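Long-range contacts in putative trimethylamine methyltransferase (Rhizobium meliloti, PDB 4YYC), which probably transfers methyl groups as a putative trimethylamine methyltransferase of the MttB family: residues A[198-202]-A[506-510]; A[246-250]-A[292-296]; A[264-268]-A[307-312]. One frame throughout, in Å; residues are numbered along the deposited sequence. Where two conformers were deposited one is given.

How the contacts relate
The chain opens contact 1 at helix 192-202, on the outside of the α/β barrel, and closes it 304 residues later, when 506-510 of the C-terminal helix 503-518 packs beside that helix. Contacts 2 and 3 both fall within this span and cross each other, since their segments come in the order 246-250, 264-268, 292-296, 307-312. Contact 2 ties the loop after strand 240-245 to helix 286-307. Contact 3 joins the end of helix 254-265 to the turn leaving helix 286-307, where the neighbouring parallel strands 269-277 and 313-322 begin. The three do not touch; contacts 2 and 3 have centres about 21 Å apart.

Contact 1. Residues A[198-202]-A[506-510]; sequences YSHIR and DEALK
Two helices on the outside of the α/β barrel lie side by side here: 198-202 is the last part of helix 192-202, and 506-510 belongs to the C-terminal helix 503-518. They run antiparallel (172°) with axes 11.7 Å apart at closest approach. In the register, Y198 faces L509 (CA to CA 7.6 Å) and R202 faces D506 (CA to CA 7.8 Å). So wide a spacing calls for side chains long enough to fill it.

The apolar part is made by Y198, I201 and L509, whose CA-CB bonds all point across the gap. L509 (chi1 m, chi2 t) presents its CB to the edge of the Y198 ring, 4.2 Å from CD1 of Y198, while its CD1 lies 3.9 Å from CG2 of I201 (chi1 m, chi2 t). Helix 215-229 continues this layer, with I227 against L509 and L228 against I201.

The polar part gathers on D506. R202 (chi1 t, chi2 p) stays beyond salt-bridge range, its NH1 4.2 Å from OD2 of D506. Water 1 donates to OD2 of D506 at 2.6 Å. NH1 of R202 donates weakly to water 1 at 3.5 Å. Y198, chi1 t, pairs the one polar group of its buried side chain with D506: the direct link is the hydrogen bond that OH of Y198 donates to OD1 of D506, 2.6 Å.

Contact 2. Residues A[246-250]-A[292-296]; sequences ANSPM and QILAE
The carboxylate of E296 gathers the donors of this contact. OG of S248 donates to OE1 of E296 at 2.6 Å, and the backbone N of M250 donates to OE2 of E296 at 2.8 Å. From one helical turn earlier, NE2 of Q292 adds a 3.0 Å bond to OE2 of E296; the same amide also binds O of M281, and OG of S248 meets N of F275.

Segment 292-296 is regular helix within 286-307, with E296 extended (chi1 m, chi2 t) and Q292 t, t. Segment 246-250 is an irregular loop after barrel strand 240-245. N247 centres an inverse gamma turn, the S248-P249 peptide is cis, and M250, deposited as selenomethionine, has left-handed backbone angles (62/37). CA of M250 lies 5.8 Å from CA of E296.

Small A246 lets its CB sit 3.5 Å from OE1 of E296. CB of P249 lies 3.5 Å from NE2 of Q292, and CG of M250 packs 3.9 Å from CG of Q292. S443 of the second subunit covers P249, and the side chain of S248 is about 9 Å from a bound ligand of unknown identity.

With donors for both oxygens of its buried acid, glutamate can bind an intricately folded loop to a barrel helix in the interior.

Contact 3. Residues A[264-268]-A[307-312]; sequences ARHNQ and IRKGAP
Two helix-to-strand connections of the α/β barrel meet here, leading into adjacent parallel strands: 264-268 leaves helix 254-265, while a type II β turn (R308-A311) shapes 307-312. CA-CA distances are 5.9 Å for R265-R308, 5.3 Å for N267-A311 and 6.3 Å for Q268-P312.

Apolar I307 packs CG2 3.8 Å from CB of A264, its CD1 over a face of the R265 guanidinium, which is salt-bridged to E82. R308 leaves the helix, its NH1 donating to O of I307 (2.5 Å). Like-charged guanidinium groups come close, NE of R265 3.9 Å from NH1 of R308.

At G310 (90/-4) a CB would jam against O of K309, which by itself calls for glycine. N of A311 bonds O of R308 (3.0 Å), and CB of A311 lies 3.9 Å from CB of A264. CG of P312 lies 3.7 Å from O of N267, whose backbone is left-handed (68/23), as asparagine tolerates. Water 2 donates to O of Q268 (2.7 Å) and O of P312 (2.8 Å).

Contact 1. Residues A[198-202]-A[506-510]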
ATOM      1  N   TYR A 198      -7.401  13.196  31.746  1.00 18.01           N
ATOM      2  CA  TYR A 198      -6.663  12.610  32.857  1.00 18.62           C
ATOM      3  C   TYR A 198      -6.036  11.279  32.463  1.00 18.43           C
ATOM      4  O   TYR A 198      -4.889  10.986  32.836  1.00 18.60           O
ATOM      5  CB  TYR A 198      -7.553  12.401  34.068  1.00 19.29           C
ATOM      6  CG  TYR A 198      -6.806  11.778  35.247  1.00 20.18           C
ATOM      7  CD1 TYR A 198      -5.970  12.555  36.057  1.00 21.24           C
ATOM      8  CD2 TYR A 198      -6.900  10.441  35.522  1.00 20.56           C
ATOM      9  CE1 TYR A 198      -5.299  11.999  37.154  1.00 21.90           C
ATOM     10  CE2 TYR A 198      -6.218   9.859  36.583  1.00 21.62           C
ATOM     11  CZ  TYR A 198      -5.406  10.636  37.398  1.00 22.12           C
ATOM     12  OH  TYR A 198      -4.746  10.012  38.439  1.00 23.19           O
ATOM     13  N   SER A 199      -6.784  10.475  31.713  1.00 18.15           N
ATOM     14  CA  SER A 199      -6.285   9.143  31.296  1.00 18.67           C
ATOM     15  C   SER A 199      -5.009   9.246  30.461  1.00 17.70           C
ATOM     16  O   SER A 199      -4.080   8.469  30.635  1.00 17.49           O
ATOM     17  CB  SER A 199      -7.375   8.373  30.532  1.00 19.37           C
ATOM     18  OG  SER A 199      -8.444   8.124  31.399  1.00 22.33           O
ATOM     19  N   HIS A 200      -4.946  10.224  29.554  1.00 16.85           N
ATOM     20  CA  HIS A 200      -3.741  10.469  28.760  1.00 17.07           C
ATOM     21  C   HIS A 200      -2.546  10.883  29.613  1.00 17.82           C
ATOM     22  O   HIS A 200      -1.413  10.680  29.216  1.00 18.87           O
ATOM     23  CB  HIS A 200      -4.000  11.514  27.674  1.00 16.96           C
ATOM     24  CG  HIS A 200      -4.905  11.026  26.571  1.00 16.48           C
ATOM     25  ND1 HIS A 200      -4.517  10.050  25.680  1.00 16.39           N
ATOM     26  CD2 HIS A 200      -6.166  11.369  26.219  1.00 16.52           C
ATOM     27  CE1 HIS A 200      -5.496   9.819  24.830  1.00 16.45           C
ATOM     28  NE2 HIS A 200      -6.506  10.610  25.129  1.00 16.38           N
ATOM     29  N   ILE A 201      -2.802  11.463  30.777  1.00 17.83           N
ATOM     30  CA  ILE A 201      -1.718  11.892  31.667  1.00 18.44           C
ATOM     31  C   ILE A 201      -1.287  10.775  32.582  1.00 19.11           C
ATOM     32  O   ILE A 201      -0.076  10.594  32.786  1.00 19.47           O
ATOM     33  CB  ILE A 201      -2.125  13.158  32.458  1.00 18.80           C
ATOM     34  CG1 ILE A 201      -2.486  14.280  31.499  1.00 18.55           C
ATOM     35  CG2 ILE A 201      -1.008  13.553  33.414  1.00 19.55           C
ATOM     36  CD1 ILE A 201      -3.221  15.454  32.106  1.00 19.05           C
ATOM     37  N   ARG A 202      -2.266  10.065  33.143  1.00 19.71           N
ATOM     38  CA  ARG A 202      -1.997   9.029  34.163  0.50 20.71           C
ATOM     39  C   ARG A 202      -1.400   7.763  33.529  1.00 20.72           C
ATOM     40  O   ARG A 202      -0.505   7.144  34.111  1.00 21.75           O
ATOM     41  CB  ARG A 202      -3.296   8.717  34.930  0.50 21.43           C
ATOM     42  CG  ARG A 202      -3.236   7.657  36.037  0.50 22.62           C
ATOM     43  CD  ARG A 202      -2.234   7.964  37.151  0.50 23.73           C
ATOM     44  NE  ARG A 202      -0.915   7.676  36.649  0.50 24.44           N
ATOM     45  CZ  ARG A 202       0.203   7.565  37.332  0.50 25.37           C
ATOM     46  NH1 ARG A 202       0.236   7.622  38.665  0.50 26.29           N
ATOM     47  NH2 ARG A 202       1.291   7.325  36.602  0.50 25.22           N
ATOM     48  N   ASP A 506      -0.473  14.783  40.250  1.00 25.36           N
ATOM     49  CA  ASP A 506      -1.628  13.909  40.276  1.00 25.70           C
ATOM     50  C   ASP A 506      -2.721  14.462  41.216  1.00 26.04           C
ATOM     51  O   ASP A 506      -3.868  14.580  40.829  1.00 25.22           O
ATOM     52  CB  ASP A 506      -1.205  12.514  40.696  1.00 27.03           C
ATOM     53  CG  ASP A 506      -2.234  11.451  40.359  1.00 28.19           C
ATOM     54  OD1 ASP A 506      -3.132  11.692  39.525  1.00 27.17           O
ATOM     55  OD2 ASP A 506      -2.115  10.337  40.922  1.00 31.92           O
ATOM     56  N   GLU A 507      -2.332  14.823  42.436  1.00 27.20           N
ATOM     57  CA  GLU A 507      -3.269  15.345  43.434  1.00 27.90           C
ATOM     58  C   GLU A 507      -3.937  16.626  42.934  1.00 26.71           C
ATOM     59  O   GLU A 507      -5.156  16.794  43.090  1.00 27.08           O
ATOM     60  CB  GLU A 507      -2.559  15.568  44.775  1.00 29.63           C
ATOM     61  CG  GLU A 507      -3.380  16.237  45.848  1.00 31.62           C
ATOM     62  N   ALA A 508      -3.157  17.526  42.356  1.00 25.71           N
ATOM     63  CA  ALA A 508      -3.709  18.766  41.830  1.00 25.11           C
ATOM     64  C   ALA A 508      -4.679  18.528  40.687  1.00 24.39           C
ATOM     65  O   ALA A 508      -5.687  19.215  40.567  1.00 24.15           O
ATOM     66  CB  ALA A 508      -2.598  19.688  41.366  1.00 25.65           C
ATOM     67  N   LEU A 509      -4.351  17.573  39.810  1.00 23.13           N
ATOM     68  CA  LEU A 509      -5.290  17.233  38.744  1.00 22.57           C
ATOM     69  C   LEU A 509      -6.594  16.659  39.305  1.00 23.23           C
ATOM     70  O   LEU A 509      -7.654  17.016  38.852  1.00 22.89           O
ATOM     71  CB  LEU A 509      -4.665  16.215  37.777  1.00 21.87           C
ATOM     72  CG  LEU A 509      -3.555  16.800  36.909  1.00 21.62           C
ATOM     73  CD1 LEU A 509      -2.736  15.662  36.262  1.00 21.60           C
ATOM     74  CD2 LEU A 509      -4.139  17.777  35.871  1.00 21.32           C
ATOM     75  N   LYS A 510      -6.485  15.730  40.252  1.00 24.50           N
ATOM     76  CA  LYS A 510      -7.661  15.122  40.854  1.00 25.75           C
ATOM     77  C   LYS A 510      -8.487  16.166  41.577  1.00 26.12           C
ATOM     78  O   LYS A 510      -9.703  16.108  41.541  1.00 25.63           O
ATOM     79  CB  LYS A 510      -7.251  14.055  41.858  1.00 27.38           C
ATOM     80  CG  LYS A 510      -6.679  12.813  41.241  1.00 28.87           C
ATOM     81  CD  LYS A 510      -6.207  11.898  42.371  1.00 31.50           C
ATOM     82  CE  LYS A 510      -5.921  10.541  41.808  1.00 33.39           C
ATOM     83  NZ  LYS A 510      -7.175   9.810  41.488  1.00 35.28           N
TER
HETATM   84  O   HOH W   1      -2.574   7.811  40.712  1.00 38.17           O

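Contact 2. Residues A[246-250]-A[292-296]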
ATOM      1  N   ALA A 246     -14.437  21.006   9.907  1.00 18.12           N
ATOM      2  CA  ALA A 246     -15.442  21.723   9.159  1.00 18.82           C
ATOM      3  C   ALA A 246     -16.635  20.809   9.019  1.00 19.83           C
ATOM      4  O   ALA A 246     -16.485  19.573   8.899  1.00 20.03           O
ATOM      5  CB  ALA A 246     -14.963  22.123   7.783  1.00 18.97           C
ATOM      6  N   ASN A 247     -17.801  21.413   8.998  1.00 20.80           N
ATOM      7  CA  ASN A 247     -19.029  20.743   8.607  1.00 21.90           C
ATOM      8  C   ASN A 247     -19.147  20.861   7.096  1.00 21.64           C
ATOM      9  O   ASN A 247     -19.887  21.660   6.553  1.00 21.96           O
ATOM     10  CB  ASN A 247     -20.229  21.365   9.322  1.00 24.04           C
ATOM     11  CG  ASN A 247     -21.504  20.596   9.069  1.00 26.76           C
ATOM     12  OD1 ASN A 247     -21.486  19.475   8.539  1.00 27.95           O
ATOM     13  ND2 ASN A 247     -22.635  21.209   9.417  1.00 30.04           N
ATOM     14  N   SER A 248     -18.356  20.066   6.402  1.00 20.64           N
ATOM     15  CA  SER A 248     -18.276  20.167   4.958  1.00 20.58           C
ATOM     16  C   SER A 248     -19.649  19.808   4.366  1.00 21.38           C
ATOM     17  O   SER A 248     -20.264  18.865   4.881  1.00 21.42           O
ATOM     18  CB  SER A 248     -17.191  19.221   4.432  1.00 20.16           C
ATOM     19  OG  SER A 248     -15.964  19.445   5.153  1.00 20.20           O
ATOM     20  N   PRO A 249     -20.144  20.516   3.340  1.00 21.43           N
ATOM     21  CA  PRO A 249     -19.380  21.539   2.597  1.00 21.46           C
ATOM     22  C   PRO A 249     -19.470  22.963   3.172  1.00 21.67           C
ATOM     23  O   PRO A 249     -20.554  23.487   3.382  1.00 22.10           O
ATOM     24  CB  PRO A 249     -20.008  21.515   1.196  1.00 22.48           C
ATOM     25  CG  PRO A 249     -21.417  21.015   1.436  1.00 22.84           C
ATOM     26  CD  PRO A 249     -21.342  20.071   2.605  1.00 22.03           C
HETATM   27  N   MSE A 250     -18.286  23.565   3.357  1.00 21.10           N
HETATM   28  CA  MSE A 250     -18.072  25.020   3.419  1.00 21.02           C
HETATM   29  C   MSE A 250     -18.817  25.658   4.588  1.00 20.70           C
HETATM   30  O   MSE A 250     -19.296  26.780   4.479  1.00 20.80           O
HETATM   31  CB  MSE A 250     -18.424  25.628   2.032  1.00 22.12           C
HETATM   32  CG  MSE A 250     -17.475  25.079   0.937  1.00 22.17           C
HETATM   33 SE   MSE A 250     -18.050  25.756  -0.827  1.00 26.27          SE
HETATM   34  CE  MSE A 250     -19.526  24.477  -1.186  1.00 26.13           C
ATOM     35  N   GLN A 292     -12.557  22.109  -2.937  1.00 18.45           N
ATOM     36  CA  GLN A 292     -13.370  22.405  -1.749  1.00 18.33           C
ATOM     37  C   GLN A 292     -12.554  22.283  -0.460  1.00 17.91           C
ATOM     38  O   GLN A 292     -12.660  23.111   0.443  1.00 17.55           O
ATOM     39  CB  GLN A 292     -14.582  21.510  -1.679  1.00 18.88           C
ATOM     40  CG  GLN A 292     -15.647  22.036  -0.729  1.00 19.12           C
ATOM     41  CD  GLN A 292     -16.729  20.981  -0.577  1.00 19.63           C
ATOM     42  OE1 GLN A 292     -17.478  20.754  -1.495  1.00 20.45           O
ATOM     43  NE2 GLN A 292     -16.785  20.311   0.575  1.00 18.86           N
ATOM     44  N   ILE A 293     -11.760  21.231  -0.375  1.00 17.56           N
ATOM     45  CA  ILE A 293     -10.870  21.058   0.756  1.00 17.23           C
ATOM     46  C   ILE A 293      -9.971  22.268   0.983  1.00 16.88           C
ATOM     47  O   ILE A 293      -9.858  22.785   2.101  1.00 16.59           O
ATOM     48  CB  ILE A 293     -10.005  19.785   0.605  1.00 17.44           C
ATOM     49  CG1 ILE A 293     -10.876  18.554   0.853  1.00 17.97           C
ATOM     50  CG2 ILE A 293      -8.839  19.812   1.580  1.00 17.71           C
ATOM     51  CD1 ILE A 293     -10.196  17.272   0.368  1.00 18.53           C
ATOM     52  N   LEU A 294      -9.339  22.732  -0.086  1.00 16.94           N
ATOM     53  CA  LEU A 294      -8.395  23.825   0.037  1.00 17.13           C
ATOM     54  C   LEU A 294      -9.124  25.096   0.486  1.00 17.14           C
ATOM     55  O   LEU A 294      -8.607  25.841   1.329  1.00 17.32           O
ATOM     56  CB  LEU A 294      -7.611  24.033  -1.273  1.00 17.70           C
ATOM     57  CG  LEU A 294      -6.612  25.188  -1.273  1.00 18.47           C
ATOM     58  CD1 LEU A 294      -5.581  25.022  -0.160  1.00 18.54           C
ATOM     59  CD2 LEU A 294      -5.941  25.254  -2.651  1.00 19.06           C
ATOM     60  N   ALA A 295     -10.323  25.341  -0.048  1.00 17.08           N
ATOM     61  CA  ALA A 295     -11.123  26.521   0.379  1.00 17.63           C
ATOM     62  C   ALA A 295     -11.467  26.453   1.863  1.00 17.32           C
ATOM     63  O   ALA A 295     -11.261  27.417   2.599  1.00 17.24           O
ATOM     64  CB  ALA A 295     -12.392  26.619  -0.473  1.00 18.23           C
ATOM     65  N   GLU A 296     -11.931  25.297   2.331  1.00 16.61           N
ATOM     66  CA  GLU A 296     -12.312  25.116   3.740  1.00 16.59           C
ATOM     67  C   GLU A 296     -11.090  25.297   4.646  1.00 16.22           C
ATOM     68  O   GLU A 296     -11.172  25.989   5.647  1.00 15.87           O
ATOM     69  CB  GLU A 296     -12.957  23.758   3.971  1.00 16.97           C
ATOM     70  CG  GLU A 296     -14.279  23.615   3.285  1.00 18.00           C
ATOM     71  CD  GLU A 296     -14.959  22.290   3.507  1.00 18.51           C
ATOM     72  OE1 GLU A 296     -14.497  21.451   4.334  1.00 19.20           O
ATOM     73  OE2 GLU A 296     -15.998  22.044   2.845  1.00 19.83           O
TER

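Contact 3. Residues A[264-268]-A[307-312]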
ATOM      1  N   ALA A 264      -6.418  28.393  20.105  1.00 18.16           N
ATOM      2  CA  ALA A 264      -5.563  29.401  19.469  1.00 19.07           C
ATOM      3  C   ALA A 264      -5.152  30.505  20.439  1.00 20.29           C
ATOM      4  O   ALA A 264      -4.049  31.001  20.332  1.00 22.15           O
ATOM      5  CB  ALA A 264      -6.216  29.960  18.219  1.00 18.83           C
ATOM      6  N   ARG A 265      -5.983  30.874  21.406  1.00 20.29           N
ATOM      7  CA  ARG A 265      -5.566  31.868  22.374  1.00 21.38           C
ATOM      8  C   ARG A 265      -4.521  31.393  23.354  1.00 21.69           C
ATOM      9  O   ARG A 265      -3.827  32.223  23.949  1.00 22.59           O
ATOM     10  CB  ARG A 265      -6.770  32.379  23.142  1.00 22.61           C
ATOM     11  CG  ARG A 265      -7.613  33.351  22.355  1.00 24.02           C
ATOM     12  CD  ARG A 265      -8.455  34.191  23.291  1.00 25.55           C
ATOM     13  NE  ARG A 265      -9.196  35.196  22.546  1.00 26.62           N
ATOM     14  CZ  ARG A 265     -10.453  35.071  22.119  1.00 26.22           C
ATOM     15  NH1 ARG A 265     -11.166  33.981  22.336  1.00 26.29           N
ATOM     16  NH2 ARG A 265     -11.002  36.099  21.460  1.00 27.21           N
ATOM     17  N   HIS A 266      -4.391  30.072  23.523  1.00 21.12           N
ATOM     18  CA  HIS A 266      -3.405  29.496  24.424  1.00 21.47           C
ATOM     19  C   HIS A 266      -2.256  28.754  23.723  1.00 20.77           C
ATOM     20  O   HIS A 266      -1.606  27.950  24.346  1.00 20.70           O
ATOM     21  CB  HIS A 266      -4.143  28.557  25.383  1.00 21.87           C
ATOM     22  CG  HIS A 266      -5.117  29.273  26.250  1.00 23.15           C
ATOM     23  ND1 HIS A 266      -4.720  30.089  27.274  1.00 24.49           N
ATOM     24  CD2 HIS A 266      -6.466  29.333  26.206  1.00 24.11           C
ATOM     25  CE1 HIS A 266      -5.785  30.647  27.829  1.00 25.37           C
ATOM     26  NE2 HIS A 266      -6.864  30.172  27.227  1.00 25.58           N
ATOM     27  N   ASN A 267      -1.995  29.093  22.452  1.00 20.77           N
ATOM     28  CA  ASN A 267      -0.798  28.578  21.757  0.50 20.95           C
ATOM     29  C   ASN A 267      -0.908  27.085  21.520  1.00 20.00           C
ATOM     30  O   ASN A 267       0.133  26.420  21.393  1.00 19.82           O
ATOM     31  CB  ASN A 267       0.501  28.863  22.570  0.50 22.07           C
ATOM     32  CG  ASN A 267       1.768  28.969  21.720  0.50 23.11           C
ATOM     33  OD1 ASN A 267       2.219  28.011  21.055  0.50 24.03           O
ATOM     34  ND2 ASN A 267       2.369  30.114  21.786  0.50 24.08           N
ATOM     35  N   GLN A 268      -2.140  26.541  21.509  1.00 18.94           N
ATOM     36  CA  GLN A 268      -2.326  25.120  21.266  1.00 18.50           C
ATOM     37  C   GLN A 268      -2.771  24.907  19.819  1.00 18.57           C
ATOM     38  O   GLN A 268      -3.256  25.832  19.175  1.00 19.90           O
ATOM     39  CB  GLN A 268      -3.325  24.536  22.233  1.00 18.13           C
ATOM     40  CG  GLN A 268      -2.959  24.790  23.680  1.00 18.25           C
ATOM     41  CD  GLN A 268      -1.578  24.311  23.990  1.00 18.35           C
ATOM     42  OE1 GLN A 268      -1.294  23.107  23.832  1.00 18.44           O
ATOM     43  NE2 GLN A 268      -0.677  25.228  24.398  1.00 18.58           N
ATOM     44  N   ILE A 307      -7.351  35.015  15.643  1.00 21.26           N
ATOM     45  CA  ILE A 307      -7.386  34.903  17.095  1.00 21.71           C
ATOM     46  C   ILE A 307      -6.010  35.186  17.674  1.00 22.76           C
ATOM     47  O   ILE A 307      -5.930  36.021  18.572  1.00 23.87           O
ATOM     48  CB  ILE A 307      -7.911  33.535  17.542  1.00 21.17           C
ATOM     49  CG1 ILE A 307      -9.370  33.351  17.073  1.00 21.29           C
ATOM     50  CG2 ILE A 307      -7.757  33.340  19.055  1.00 20.78           C
ATOM     51  CD1 ILE A 307     -10.398  34.179  17.824  1.00 22.16           C
ATOM     52  N   ARG A 308      -4.951  34.515  17.203  1.00 22.00           N
ATOM     53  CA  ARG A 308      -3.570  34.813  17.625  0.50 22.68           C
ATOM     54  C   ARG A 308      -2.602  34.528  16.506  1.00 22.95           C
ATOM     55  O   ARG A 308      -2.493  33.389  16.012  1.00 22.37           O
ATOM     56  CB  ARG A 308      -3.165  33.988  18.829  0.50 22.48           C
ATOM     57  CG  ARG A 308      -3.728  34.468  20.133  0.50 22.70           C
ATOM     58  CD  ARG A 308      -3.492  35.938  20.414  0.50 23.40           C
ATOM     59  NE  ARG A 308      -4.073  36.248  21.703  0.50 23.34           N
ATOM     60  CZ  ARG A 308      -5.299  36.702  21.923  0.50 23.60           C
ATOM     61  NH1 ARG A 308      -6.137  36.938  20.937  0.50 23.61           N
ATOM     62  NH2 ARG A 308      -5.669  36.957  23.162  0.50 23.64           N
ATOM     63  N   LYS A 309      -1.896  35.556  16.055  1.00 23.37           N
ATOM     64  CA  LYS A 309      -0.855  35.380  15.067  1.00 23.97           C
ATOM     65  C   LYS A 309       0.164  34.401  15.619  1.00 23.39           C
ATOM     66  O   LYS A 309       0.587  34.514  16.774  1.00 24.50           O
ATOM     67  CB  LYS A 309      -0.184  36.719  14.767  1.00 25.59           C
ATOM     68  CG  LYS A 309      -1.018  37.623  13.887  1.00 27.29           C
ATOM     69  CD  LYS A 309      -0.381  38.994  13.702  1.00 29.83           C
ATOM     70  CE  LYS A 309      -1.353  39.902  12.958  1.00 31.45           C
ATOM     71  NZ  LYS A 309      -0.700  41.165  12.559  1.00 34.71           N
ATOM     72  N   GLY A 310       0.512  33.404  14.803  1.00 22.15           N
ATOM     73  CA  GLY A 310       1.443  32.402  15.209  1.00 21.96           C
ATOM     74  C   GLY A 310       0.835  31.199  15.877  1.00 21.43           C
ATOM     75  O   GLY A 310       1.547  30.226  16.135  1.00 21.02           O
ATOM     76  N   ALA A 311      -0.475  31.186  16.109  1.00 21.15           N
ATOM     77  CA  ALA A 311      -1.072  29.988  16.701  1.00 20.33           C
ATOM     78  C   ALA A 311      -0.801  28.782  15.791  1.00 19.71           C
ATOM     79  O   ALA A 311      -0.942  28.913  14.585  1.00 19.33           O
ATOM     80  CB  ALA A 311      -2.562  30.147  16.873  1.00 20.55           C
ATOM     81  N   PRO A 312      -0.416  27.633  16.379  1.00 19.00           N
ATOM     82  CA  PRO A 312      -0.104  26.511  15.487  1.00 18.24           C
ATOM     83  C   PRO A 312      -1.355  25.889  14.854  1.00 17.21           C
ATOM     84  O   PRO A 312      -2.413  25.711  15.497  1.00 17.21           O
ATOM     85  CB  PRO A 312       0.643  25.504  16.372  1.00 18.56           C
ATOM     86  CG  PRO A 312       0.358  25.911  17.746  1.00 19.50           C
ATOM     87  CD  PRO A 312      -0.061  27.338  17.772  1.00 19.65           C
TER
HETATM   88  O   HOH W   2      -4.313  27.138  17.005  1.00 17.60           O